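Local coordinates for protein beta-L-arabinobiosidase (Bacteroides thetaiotaomicron, PDB 5MQR) that probably hydrolyses glycosidic bonds of complex plant pectin in a gut bacterium, acting as a beta-L-arabinobiosidase with a sialidase-like propeller, at residues S46-V51 against T347-H352; P102-L107 against F123-V128; I409-H414 against K464-K469; V801-E806 against Y817-I822; S808-R813 against V883-G888. All blocks are in the same frame, centred on the assembly; numbering follows the deposited sequence.

Contact 1: S46-V51 against T347-H352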
# COMPACT_ATOMS: atom_id res chain seq x y z
N SER A 46 -8.95 -6.60 -12.37
CA SER A 46 -7.59 -6.92 -12.06
C SER A 46 -7.59 -7.64 -10.72
O SER A 46 -8.38 -7.31 -9.84
CB SER A 46 -6.75 -5.64 -11.95
OG SER A 46 -5.36 -5.95 -11.85
N PRO A 47 -6.75 -8.66 -10.58
CA PRO A 47 -6.72 -9.41 -9.33
C PRO A 47 -5.94 -8.69 -8.27
O PRO A 47 -5.09 -7.88 -8.59
CB PRO A 47 -6.00 -10.70 -9.71
CG PRO A 47 -5.07 -10.28 -10.80
CD PRO A 47 -5.83 -9.23 -11.58
N VAL A 48 -6.23 -9.03 -7.01
CA VAL A 48 -5.36 -8.65 -5.91
C VAL A 48 -4.04 -9.44 -6.02
O VAL A 48 -3.97 -10.46 -6.71
CB VAL A 48 -6.04 -8.77 -4.54
CG1 VAL A 48 -7.28 -7.87 -4.50
CG2 VAL A 48 -6.41 -10.20 -4.19
N VAL A 49 -2.98 -8.93 -5.38
CA VAL A 49 -1.65 -9.55 -5.45
C VAL A 49 -1.66 -10.92 -4.77
O VAL A 49 -2.17 -11.08 -3.65
CB VAL A 49 -0.56 -8.69 -4.76
CG1 VAL A 49 0.78 -9.43 -4.66
CG2 VAL A 49 -0.36 -7.36 -5.49
N GLY A 50 -1.09 -11.90 -5.45
CA GLY A 50 -0.71 -13.15 -4.82
C GLY A 50 -1.80 -14.17 -4.61
O GLY A 50 -1.62 -15.05 -3.79
N VAL A 51 -2.91 -14.08 -5.34
CA VAL A 51 -4.01 -15.03 -5.18
C VAL A 51 -3.59 -16.35 -5.80
O VAL A 51 -3.17 -16.40 -6.96
CB VAL A 51 -5.32 -14.57 -5.84
CG1 VAL A 51 -6.44 -15.57 -5.56
CG2 VAL A 51 -5.75 -13.22 -5.32
N THR A 347 -13.92 -1.40 -2.83
CA THR A 347 -13.11 -1.95 -3.92
C THR A 347 -13.79 -3.16 -4.59
O THR A 347 -14.69 -3.78 -4.01
CB THR A 347 -11.71 -2.42 -3.40
OG1 THR A 347 -11.86 -3.53 -2.50
CG2 THR A 347 -10.98 -1.27 -2.68
N LEU A 348 -13.31 -3.49 -5.78
CA LEU A 348 -13.75 -4.68 -6.50
C LEU A 348 -12.61 -5.18 -7.36
O LEU A 348 -12.19 -4.50 -8.28
CB LEU A 348 -14.97 -4.39 -7.35
CG LEU A 348 -15.56 -5.60 -8.07
CD1 LEU A 348 -16.11 -6.58 -7.05
CD2 LEU A 348 -16.62 -5.16 -9.06
N ASN A 349 -12.11 -6.36 -7.04
CA ASN A 349 -11.00 -6.99 -7.76
C ASN A 349 -11.26 -8.49 -7.91
O ASN A 349 -12.21 -9.04 -7.33
CB ASN A 349 -9.70 -6.76 -7.00
CG ASN A 349 -9.30 -5.28 -6.97
OD1 ASN A 349 -9.62 -4.57 -6.02
ND2 ASN A 349 -8.66 -4.82 -8.03
N LEU A 350 -10.41 -9.14 -8.70
CA LEU A 350 -10.57 -10.55 -9.05
C LEU A 350 -9.94 -11.50 -8.04
O LEU A 350 -8.84 -11.25 -7.51
CB LEU A 350 -9.93 -10.80 -10.41
CG LEU A 350 -10.19 -12.17 -11.06
CD1 LEU A 350 -11.64 -12.24 -11.52
CD2 LEU A 350 -9.21 -12.34 -12.20
N VAL A 351 -10.66 -12.58 -7.76
CA VAL A 351 -10.11 -13.73 -7.05
C VAL A 351 -9.89 -14.85 -8.07
O VAL A 351 -8.77 -15.28 -8.24
CB VAL A 351 -11.05 -14.21 -5.92
CG1 VAL A 351 -10.54 -15.51 -5.29
CG2 VAL A 351 -11.18 -13.12 -4.86
N HIS A 352 -10.95 -15.27 -8.77
CA HIS A 352 -10.88 -16.36 -9.74
C HIS A 352 -11.62 -15.93 -11.01
O HIS A 352 -12.83 -15.70 -10.99
CB HIS A 352 -11.48 -17.63 -9.12
CG HIS A 352 -11.43 -18.84 -10.00
ND1 HIS A 352 -10.78 -20.00 -9.62
CD2 HIS A 352 -12.01 -19.11 -11.19
CE1 HIS A 352 -10.94 -20.92 -10.56
NE2 HIS A 352 -11.68 -20.40 -11.52
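The carbonyl oxygen of S46 is gripped by two donors of the opposing segment, which reach it from opposite faces of its carbonyl plane. One is the backbone N of L350, 3.0 Å from S46 O and nearly straight at 167°; the other is the side-chain amide of N349, whose ND2 lies 3.1 Å from S46 O. The oxygen falls in the amide plane of N349, while the amide stands above the carbonyl plane of S46. N349 CG lies anti to its own carbonyl carbon (chi1 -66°), a setting that brings ND2 to S46 O. N349 CB also packs 3.7 Å from V48 CG1. An alanine at N349 is likely to leave S46 O with the L350 N-H as its one remaining donor from this segment. Further along, V48 N makes a weak bond to L350 O, and P47 CA brings a C-H to the same oxygen at 3.3 Å. V51 CG1 and V351 CG1 meet at 4.1 Å, their side chains crossing at about a right angle. The hydroxyl of S46 turns elsewhere, to E565 and K464. V351 and H352 both face L334 in a classic beta bulge, where the chain turns a corner. P47 and L350 form a single beta bridge on the edge strand 349-350 of its four-stranded sheet. From there the 46-51 chain runs into strand 52-57, which pairs antiparallel with strand 397-403 beside 387-393, an arrangement consistent with the ring closure of a beta propeller.

Contact 2: P102-L107 against F123-V128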
# COMPACT_ATOMS: atom_id res chain seq x y z
N PRO A 102 -28.03 -41.19 -5.97
CA PRO A 102 -27.69 -40.97 -4.56
C PRO A 102 -26.93 -39.68 -4.30
O PRO A 102 -26.62 -38.92 -5.21
CB PRO A 102 -26.85 -42.22 -4.19
CG PRO A 102 -26.30 -42.71 -5.49
CD PRO A 102 -27.31 -42.35 -6.54
N SER A 103 -26.67 -39.42 -3.02
CA SER A 103 -26.17 -38.14 -2.58
C SER A 103 -25.46 -38.36 -1.26
O SER A 103 -25.95 -39.11 -0.40
CB SER A 103 -27.34 -37.17 -2.39
OG SER A 103 -26.91 -35.84 -2.14
N GLN A 104 -24.31 -37.71 -1.10
CA GLN A 104 -23.51 -37.87 0.11
C GLN A 104 -22.63 -36.67 0.31
O GLN A 104 -22.55 -35.81 -0.57
CB GLN A 104 -22.64 -39.12 0.01
CG GLN A 104 -21.61 -39.05 -1.08
CD GLN A 104 -21.07 -40.41 -1.48
OE1 GLN A 104 -21.63 -41.46 -1.14
NE2 GLN A 104 -19.97 -40.40 -2.22
N THR A 105 -21.95 -36.64 1.46
CA THR A 105 -21.05 -35.55 1.83
C THR A 105 -19.63 -36.08 2.03
O THR A 105 -19.43 -37.09 2.70
CB THR A 105 -21.57 -34.87 3.10
OG1 THR A 105 -22.87 -34.34 2.84
CG2 THR A 105 -20.61 -33.73 3.60
N PHE A 106 -18.67 -35.40 1.42
CA PHE A 106 -17.24 -35.75 1.44
C PHE A 106 -16.47 -34.82 2.38
O PHE A 106 -16.88 -33.68 2.59
CB PHE A 106 -16.62 -35.58 0.06
CG PHE A 106 -16.92 -36.70 -0.91
CD1 PHE A 106 -16.38 -37.96 -0.72
CD2 PHE A 106 -17.66 -36.45 -2.06
CE1 PHE A 106 -16.60 -38.98 -1.65
CE2 PHE A 106 -17.88 -37.45 -2.99
CZ PHE A 106 -17.35 -38.72 -2.79
N LEU A 107 -15.37 -35.33 2.92
CA LEU A 107 -14.42 -34.54 3.71
C LEU A 107 -12.97 -34.76 3.25
O LEU A 107 -12.56 -35.90 2.97
CB LEU A 107 -14.48 -34.92 5.19
CG LEU A 107 -13.65 -34.11 6.18
CD1 LEU A 107 -14.28 -32.73 6.39
CD2 LEU A 107 -13.52 -34.85 7.49
N PHE A 123 -20.65 -38.28 5.52
CA PHE A 123 -22.05 -38.69 5.69
C PHE A 123 -22.48 -39.45 4.43
O PHE A 123 -22.45 -38.88 3.35
CB PHE A 123 -22.94 -37.50 5.96
CG PHE A 123 -22.60 -36.76 7.23
CD1 PHE A 123 -22.74 -37.37 8.46
CD2 PHE A 123 -22.13 -35.45 7.20
CE1 PHE A 123 -22.43 -36.72 9.63
CE2 PHE A 123 -21.81 -34.79 8.38
CZ PHE A 123 -21.97 -35.43 9.60
N PRO A 124 -22.83 -40.75 4.55
CA PRO A 124 -23.10 -41.58 3.40
C PRO A 124 -24.56 -41.49 2.92
O PRO A 124 -25.39 -40.89 3.60
CB PRO A 124 -22.80 -43.00 3.93
CG PRO A 124 -23.20 -42.96 5.35
CD PRO A 124 -23.00 -41.53 5.81
N PRO A 125 -24.87 -42.11 1.76
CA PRO A 125 -26.25 -42.22 1.27
C PRO A 125 -27.20 -42.77 2.35
O PRO A 125 -26.82 -43.70 3.08
CB PRO A 125 -26.14 -43.21 0.11
CG PRO A 125 -24.74 -43.06 -0.38
CD PRO A 125 -23.92 -42.77 0.84
N TYR A 126 -28.39 -42.19 2.43
CA TYR A 126 -29.37 -42.52 3.46
C TYR A 126 -30.68 -42.93 2.81
O TYR A 126 -31.13 -42.30 1.88
CB TYR A 126 -29.59 -41.29 4.35
CG TYR A 126 -30.45 -41.50 5.57
CD1 TYR A 126 -31.86 -41.53 5.47
CD2 TYR A 126 -29.87 -41.66 6.85
CE1 TYR A 126 -32.66 -41.74 6.59
CE2 TYR A 126 -30.67 -41.85 7.98
CZ TYR A 126 -32.06 -41.90 7.85
OH TYR A 126 -32.85 -42.07 8.94
N LYS A 127 -31.29 -43.98 3.34
CA LYS A 127 -32.57 -44.48 2.82
C LYS A 127 -33.74 -43.66 3.28
O LYS A 127 -34.00 -43.58 4.46
CB LYS A 127 -32.80 -45.93 3.25
CG LYS A 127 -32.09 -46.91 2.35
CD LYS A 127 -31.77 -48.27 2.99
CE LYS A 127 -30.32 -48.69 2.64
NZ LYS A 127 -30.15 -50.17 2.54
N VAL A 128 -34.46 -43.07 2.33
CA VAL A 128 -35.77 -42.47 2.61
C VAL A 128 -36.68 -43.66 2.94
O VAL A 128 -36.66 -44.65 2.20
CB VAL A 128 -36.34 -41.72 1.40
CG1 VAL A 128 -37.71 -41.13 1.72
CG2 VAL A 128 -35.38 -40.63 0.94
O HOH W 1 -28.49 -39.77 0.78
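Q104 meets F123 and P125 at the two ends of its side chain, CB and OE1. Q104 CB rests 3.4 Å from F123 O, with P125 CD close by. CG occupies the position between the backbone N and the carbonyl carbon (chi1 64°), and from there the extended chain runs beside the P125 ring, the two side chains pointing the same way. At the tip, Q104 OE1 lies 3.3 Å from P125 CD and only slightly farther from P125 CG, a polar atom resting against aliphatic ring carbons. The backbone beneath is held by T105 and F123, an antiparallel hydrogen-bonded pair: T105 N reaches F123 O at 3.0 Å, almost straight and in the carbonyl plane, and F123 N returns to T105 O at 3.3 Å. On the face shared by these two residues, T105 CB approaches the edge of the F123 ring. Beyond the pair the two chains part, and a water takes over, donating to S103 O and accepting from Y126 N, while P125 CA sends a C-H toward S103 O at 3.5 Å. The pairing thus joins the last two strands, 104-110 and 120-123, of the four-stranded antiparallel sheet 74-123, one blade of the N-terminal propeller. T105 and F123 touch M149 of strand 148-157, and F123 extends to V188 and R190 of strand 186-192 in the following sheet, whereas Q104 lies against W72 and I121.

Contact 3: I409-H414 against K464-K469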
# COMPACT_ATOMS: atom_id res chain seq x y z
N ILE A 409 -3.83 -4.44 -3.62
CA ILE A 409 -4.33 -4.29 -4.97
C ILE A 409 -3.18 -4.19 -5.99
O ILE A 409 -3.17 -4.89 -7.00
CB ILE A 409 -5.22 -3.04 -5.16
CG1 ILE A 409 -6.31 -2.92 -4.08
CG2 ILE A 409 -5.84 -3.03 -6.55
CD1 ILE A 409 -7.06 -4.20 -3.83
N ASN A 410 -2.23 -3.29 -5.75
CA ASN A 410 -1.15 -3.04 -6.70
C ASN A 410 0.16 -3.52 -6.17
O ASN A 410 0.35 -3.62 -4.98
CB ASN A 410 -1.03 -1.56 -7.00
CG ASN A 410 -2.31 -0.98 -7.52
OD1 ASN A 410 -3.00 -1.55 -8.36
ND2 ASN A 410 -2.65 0.18 -7.01
N ALA A 411 1.07 -3.82 -7.08
CA ALA A 411 2.40 -4.20 -6.71
C ALA A 411 3.17 -2.90 -6.43
O ALA A 411 3.04 -1.94 -7.18
CB ALA A 411 3.05 -4.97 -7.84
N SER A 412 3.93 -2.88 -5.34
CA SER A 412 4.69 -1.70 -4.94
C SER A 412 6.15 -1.74 -5.44
O SER A 412 6.88 -0.76 -5.29
CB SER A 412 4.65 -1.55 -3.42
OG SER A 412 5.44 -2.51 -2.77
N ALA A 413 6.56 -2.87 -6.00
CA ALA A 413 7.86 -3.04 -6.56
C ALA A 413 7.82 -3.92 -7.80
O ALA A 413 6.99 -4.83 -7.90
CB ALA A 413 8.77 -3.67 -5.53
N HIS A 414 8.76 -3.66 -8.69
CA HIS A 414 9.01 -4.48 -9.85
C HIS A 414 9.54 -5.85 -9.45
O HIS A 414 10.02 -6.06 -8.34
CB HIS A 414 9.99 -3.79 -10.81
CG HIS A 414 9.32 -2.78 -11.67
ND1 HIS A 414 8.68 -3.13 -12.84
CD2 HIS A 414 9.09 -1.46 -11.49
CE1 HIS A 414 8.12 -2.05 -13.37
NE2 HIS A 414 8.35 -1.03 -12.56
N LYS A 464 1.95 -9.56 -11.21
CA LYS A 464 1.53 -8.17 -11.15
C LYS A 464 2.73 -7.26 -10.80
O LYS A 464 3.53 -7.58 -9.93
CB LYS A 464 0.41 -8.01 -10.13
CG LYS A 464 -0.39 -6.76 -10.35
CD LYS A 464 -1.79 -6.87 -9.74
CE LYS A 464 -2.60 -5.69 -10.21
NZ LYS A 464 -3.91 -5.67 -9.54
N ILE A 465 2.87 -6.16 -11.53
CA ILE A 465 3.98 -5.21 -11.34
C ILE A 465 3.41 -3.80 -11.30
O ILE A 465 2.25 -3.61 -11.66
CB ILE A 465 5.00 -5.32 -12.48
CG1 ILE A 465 4.33 -5.12 -13.83
CG2 ILE A 465 5.71 -6.66 -12.42
CD1 ILE A 465 5.29 -4.78 -14.93
N PRO A 466 4.22 -2.80 -10.88
CA PRO A 466 3.75 -1.41 -10.94
C PRO A 466 3.38 -1.02 -12.38
O PRO A 466 4.13 -1.31 -13.30
CB PRO A 466 4.95 -0.58 -10.45
CG PRO A 466 5.81 -1.54 -9.71
CD PRO A 466 5.60 -2.89 -10.37
N ALA A 467 2.20 -0.42 -12.51
CA ALA A 467 1.66 0.03 -13.79
C ALA A 467 2.70 0.90 -14.48
O ALA A 467 3.15 1.89 -13.90
CB ALA A 467 0.38 0.82 -13.54
N SER A 468 3.09 0.51 -15.70
CA SER A 468 4.24 1.09 -16.38
C SER A 468 3.94 1.43 -17.84
O SER A 468 3.26 0.67 -18.55
CB SER A 468 5.43 0.12 -16.30
OG SER A 468 5.79 -0.19 -14.94
N LYS A 469 4.47 2.56 -18.30
CA LYS A 469 4.33 3.04 -19.68
C LYS A 469 5.48 2.53 -20.52
O LYS A 469 5.26 2.05 -21.62
CB LYS A 469 4.28 4.57 -19.74
CG LYS A 469 3.13 5.17 -18.96
CD LYS A 469 3.22 6.70 -18.88
CE LYS A 469 2.36 7.26 -17.72
NZ LYS A 469 2.69 8.67 -17.29
O HOH W 2 0.37 -3.18 -9.84
O HOH W 3 7.23 1.51 -12.74
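K464 leaves its backbone with CG opposite the N (chi1 -160°) and runs on extended, which brings its ammonium to I409, while H414, with CG anti to its carbonyl carbon (chi1 -81°), lays its imidazole against P466. K464 NZ donates to I409 O at 2.8 Å, the donor tilted modestly from the carbonyl plane. The P466 ring lies over one face of the imidazole: P466 CD stands 3.8 Å from the H414 ring centroid, almost exactly on the ring normal, a CH-pi contact, and P466 CG sits 3.7 Å from H414 CD2. At the ring edge, S468 OG is 3.4 Å from H414 CE1, and a water lying in the ring plane is 2.8 Å from H414 NE2. That water donates to S468 OG, which itself donates to P466 O at 2.6 Å, so the serine fastens the proline and the histidine in one chain of bonds. In the middle, A411 CB presses on K464 O at 3.4 Å, and a second water accepts from A411 N and donates to I465 O, bridging the backbones where they do not bond directly. The segment 409-414, which follows the last propeller strands, is thereby held across strand 460-468 of the carbohydrate-binding-module-like domain. K464 NZ also bonds S46 OG and P47 O, and three oxygen partners would probably keep the amine protonated. H414 ND1 bonds T609 OG1, so with a partner at each nitrogen and a proline over one face the imidazole probably has little freedom to flip.

Contact 4: V801-E806 against Y817-I822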
# COMPACT_ATOMS: atom_id res chain seq x y z
N VAL A 801 22.51 43.82 9.56
CA VAL A 801 22.30 43.91 8.10
C VAL A 801 23.00 42.75 7.34
O VAL A 801 22.46 42.21 6.38
CB VAL A 801 22.78 45.30 7.54
CG1 VAL A 801 22.58 45.38 6.02
CG2 VAL A 801 22.04 46.46 8.21
N GLN A 802 24.18 42.38 7.83
CA GLN A 802 25.00 41.32 7.22
C GLN A 802 24.58 39.91 7.66
O GLN A 802 25.05 38.95 7.06
CB GLN A 802 26.51 41.54 7.47
CG GLN A 802 27.11 42.63 6.62
CD GLN A 802 26.63 44.00 7.04
OE1 GLN A 802 26.62 44.34 8.22
NE2 GLN A 802 26.20 44.79 6.07
N ASP A 803 23.71 39.78 8.66
CA ASP A 803 22.89 38.57 8.83
C ASP A 803 21.65 38.58 7.95
O ASP A 803 20.86 37.64 8.02
CB ASP A 803 22.41 38.38 10.28
CG ASP A 803 23.50 37.92 11.21
OD1 ASP A 803 24.45 37.23 10.78
OD2 ASP A 803 23.39 38.23 12.40
N GLY A 804 21.47 39.59 7.10
CA GLY A 804 20.21 39.79 6.38
C GLY A 804 19.06 40.29 7.24
O GLY A 804 17.90 40.17 6.85
N MSE A 805 19.36 40.84 8.42
CA MSE A 805 18.33 41.15 9.39
C MSE A 805 18.42 42.59 9.86
O MSE A 805 18.48 42.88 11.06
CB MSE A 805 18.36 40.15 10.55
CG MSE A 805 18.47 38.70 10.09
SE MSE A 805 18.51 37.52 11.65
CE MSE A 805 18.53 35.80 10.68
N GLU A 806 18.37 43.51 8.90
CA GLU A 806 18.34 44.93 9.24
C GLU A 806 17.15 45.32 10.15
O GLU A 806 16.08 44.71 10.10
CB GLU A 806 18.33 45.77 7.96
CG GLU A 806 17.03 45.71 7.18
CD GLU A 806 16.98 46.60 5.93
OE1 GLU A 806 17.98 47.31 5.60
OE2 GLU A 806 15.89 46.59 5.29
N TYR A 817 28.35 43.46 17.37
CA TYR A 817 27.75 42.73 18.46
C TYR A 817 27.89 41.22 18.22
O TYR A 817 27.84 40.74 17.08
CB TYR A 817 26.28 43.11 18.62
CG TYR A 817 25.97 44.56 18.98
CD1 TYR A 817 26.94 45.42 19.53
CD2 TYR A 817 24.68 45.05 18.81
CE1 TYR A 817 26.62 46.73 19.87
CE2 TYR A 817 24.36 46.36 19.14
CZ TYR A 817 25.33 47.19 19.68
OH TYR A 817 25.02 48.47 19.98
N ALA A 818 28.03 40.48 19.32
CA ALA A 818 28.09 39.04 19.28
C ALA A 818 26.67 38.48 19.24
O ALA A 818 26.05 38.25 20.26
CB ALA A 818 28.87 38.50 20.46
N ARG A 819 26.18 38.26 18.02
CA ARG A 819 24.83 37.77 17.78
C ARG A 819 24.81 36.23 17.72
O ARG A 819 25.76 35.62 17.20
CB ARG A 819 24.32 38.37 16.48
CG ARG A 819 24.03 39.86 16.59
CD ARG A 819 23.85 40.52 15.23
NE ARG A 819 22.73 39.94 14.49
CZ ARG A 819 21.44 40.23 14.64
NH1 ARG A 819 21.01 41.13 15.52
NH2 ARG A 819 20.54 39.62 13.86
N PRO A 820 23.74 35.58 18.26
CA PRO A 820 23.72 34.10 18.20
C PRO A 820 23.52 33.53 16.81
O PRO A 820 23.65 32.32 16.66
CB PRO A 820 22.56 33.70 19.12
CG PRO A 820 21.70 34.91 19.16
CD PRO A 820 22.66 36.06 19.13
N THR A 821 23.20 34.37 15.83
CA THR A 821 23.28 34.00 14.41
C THR A 821 24.66 33.48 14.03
O THR A 821 24.86 32.26 13.88
CB THR A 821 22.97 35.19 13.49
OG1 THR A 821 23.72 36.33 13.93
CG2 THR A 821 21.47 35.51 13.49
N ILE A 822 25.62 34.40 13.88
CA ILE A 822 26.93 34.05 13.31
C ILE A 822 27.70 33.09 14.22
O ILE A 822 28.40 32.21 13.72
CB ILE A 822 27.78 35.29 12.92
CG1 ILE A 822 29.11 34.84 12.29
CG2 ILE A 822 28.07 36.18 14.11
CD1 ILE A 822 29.81 35.88 11.44
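At the start of helix 820-839, in the glycoside hydrolase domain of a six-hairpin glycosidase, R819 at the N-cap position and T821 in the first turn both bind one oxygen of D803, which ends a 3-10 segment. R819 NE donates to D803 OD2 at 2.8 Å and 172°, a salt bridge in which the oxygen lies at the edge of the guanidinium, in its plane, and is met nearly end-on. The carboxylate and guanidinium planes are turned 39° apart. A bend at the third torsion of R819 (chi3 60°) turns the NE edge of the guanidinium to D803 OD2. T821 OG1 donates to the same D803 OD2, though the modelled 2.5 Å is very short and doubtful in detail. Selenomethionine M805 lies at the guanidinium edge too, its SE 3.7 Å from R819 NH2, and meets T821 tip to tip, with M805 SE 4.0 Å from T821 CG2. The other carboxylate oxygen, OD1, is bonded to S751 OG, while R819 NH1 has weak bonds to S808 OG and G811 O. R819 NE and T821 OG1 on OD2, with S751 OG on OD1, probably hold the buried carboxylate against rotation, and the adjoining positive charge and helix N-terminus probably stabilise it further.

Contact 5: S808-R813 against V883-G888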
# COMPACT_ATOMS: atom_id res chain seq x y z
N SER A 808 16.78 44.95 13.38
CA SER A 808 16.49 44.10 14.51
C SER A 808 16.54 44.96 15.77
O SER A 808 17.17 46.01 15.77
CB SER A 808 17.49 42.94 14.61
OG SER A 808 18.76 43.37 15.06
N ILE A 809 15.89 44.50 16.83
CA ILE A 809 15.94 45.18 18.12
C ILE A 809 17.35 45.07 18.72
O ILE A 809 17.95 46.10 19.06
CB ILE A 809 14.89 44.63 19.11
CG1 ILE A 809 13.48 44.93 18.58
CG2 ILE A 809 15.07 45.26 20.50
CD1 ILE A 809 12.34 44.24 19.31
N SER A 810 17.89 43.85 18.83
CA SER A 810 19.21 43.71 19.48
C SER A 810 20.27 44.44 18.65
O SER A 810 21.21 45.02 19.17
CB SER A 810 19.61 42.25 19.70
OG SER A 810 19.85 41.57 18.48
N GLY A 811 20.08 44.39 17.34
CA GLY A 811 20.62 45.37 16.49
C GLY A 811 22.00 45.10 15.97
O GLY A 811 22.65 44.07 16.26
N GLY A 812 22.36 46.04 15.10
CA GLY A 812 23.69 46.34 14.80
C GLY A 812 24.00 46.84 13.42
O GLY A 812 24.86 46.23 12.82
N ARG A 813 23.40 47.92 12.91
CA ARG A 813 23.92 48.52 11.65
C ARG A 813 25.29 49.10 11.98
O ARG A 813 25.39 49.95 12.86
CB ARG A 813 23.03 49.60 11.02
CG ARG A 813 23.65 50.28 9.78
CD ARG A 813 22.73 51.20 8.96
NE ARG A 813 21.83 50.42 8.09
CZ ARG A 813 20.60 50.00 8.41
NH1 ARG A 813 19.89 49.26 7.55
NH2 ARG A 813 20.04 50.31 9.59
N VAL A 883 16.72 41.37 24.86
CA VAL A 883 15.57 41.15 24.01
C VAL A 883 15.60 39.70 23.52
O VAL A 883 16.61 39.22 23.00
CB VAL A 883 15.52 42.16 22.83
CG1 VAL A 883 16.77 42.13 21.97
CG2 VAL A 883 14.26 41.94 22.00
N ARG A 884 14.49 39.00 23.72
CA ARG A 884 14.32 37.67 23.19
C ARG A 884 13.93 37.79 21.72
O ARG A 884 12.88 38.41 21.40
CB ARG A 884 13.26 36.89 23.95
CG ARG A 884 13.51 36.71 25.44
CD ARG A 884 12.45 35.78 26.00
NE ARG A 884 12.56 35.55 27.44
CZ ARG A 884 12.21 36.41 28.39
NH1 ARG A 884 11.72 37.62 28.10
NH2 ARG A 884 12.36 36.07 29.67
N GLU A 885 14.75 37.22 20.85
CA GLU A 885 14.51 37.25 19.40
C GLU A 885 14.48 35.83 18.85
O GLU A 885 14.93 34.90 19.50
CB GLU A 885 15.59 38.07 18.68
CG GLU A 885 15.60 39.55 19.06
CD GLU A 885 16.81 40.31 18.53
OE1 GLU A 885 17.96 39.88 18.76
OE2 GLU A 885 16.59 41.34 17.86
N ALA A 886 13.97 35.68 17.64
CA ALA A 886 13.94 34.36 16.99
C ALA A 886 15.36 33.81 16.82
O ALA A 886 15.54 32.58 16.85
CB ALA A 886 13.24 34.43 15.64
N ILE A 887 16.34 34.72 16.66
CA ILE A 887 17.73 34.30 16.51
C ILE A 887 18.23 33.52 17.71
O ILE A 887 19.16 32.75 17.58
CB ILE A 887 18.72 35.44 16.16
CG1 ILE A 887 18.77 36.52 17.25
CG2 ILE A 887 18.37 36.03 14.80
CD1 ILE A 887 19.96 37.47 17.12
N GLY A 888 17.62 33.70 18.88
CA GLY A 888 17.96 32.92 20.07
C GLY A 888 17.68 31.43 20.01
O GLY A 888 18.13 30.67 20.88
O HOH W 4 14.45 42.10 16.52
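The carboxylate of E885 is the flat group that meets S810, and its two oxygens are approached differently. S810 OG comes to E885 OE1 on the syn side, close to the carboxylate plane, and donates at 2.6 Å. S810 N donates to E885 OE2 at 3.0 Å and 174°, but from above the plane. A water completes the set, donating to E885 OE2 and accepting from I809 N at 2.8 Å. The hydroxyl of S810 sits between its own backbone N and carbonyl carbon (chi1 67°), which turns it to the same side as its N-H, so one residue grips both oxygens; OG has a further partner in T874. With an alanine here instead of E885, the N-H of S810 would probably lose its acceptor and the hydroxyl would keep T874 alone to hold it. Beside this polar pair lies an apolar one: I809 CG2 meets V883 CG2 at 3.7 Å, the side chains obliquely placed, and V883 CG1 touches S810 CB at 3.6 Å. Within its own loop, S808 OG accepts from G811 N in an ST motif and also bonds D800. The contact thus ties the loop between helices 768-788 and 820-839 to the one leading from strand 871-872 into helix 890-893. After E885 the chain enters a 3-10 segment, whose I887 packs on P820 and T821 at the start of helix 820-839.

Overall arrangement
The five contacts fall into three places. Contacts 1 and 3 have centres about 14 Å apart and touch through K464, joining the end of the propeller to the carbohydrate-binding-module-like domain across the sheet that contains strands 52-57 and 460-468. Contact 2 lies in a propeller blade, its centre about 35 Å from that of contact 1 and nested within the chain loop that contact 1 closes. Contacts 4 and 5, centres about 8 Å apart, share the loop before helix 820-839; their segments alternate along the chain. Contacts 2 and 4, about 93 Å apart centre to centre, lie on opposite sides of the chain's centre, in the propeller and in the hydrolase domain, while contacts 1 and 3 mark where the propeller meets its neighbour.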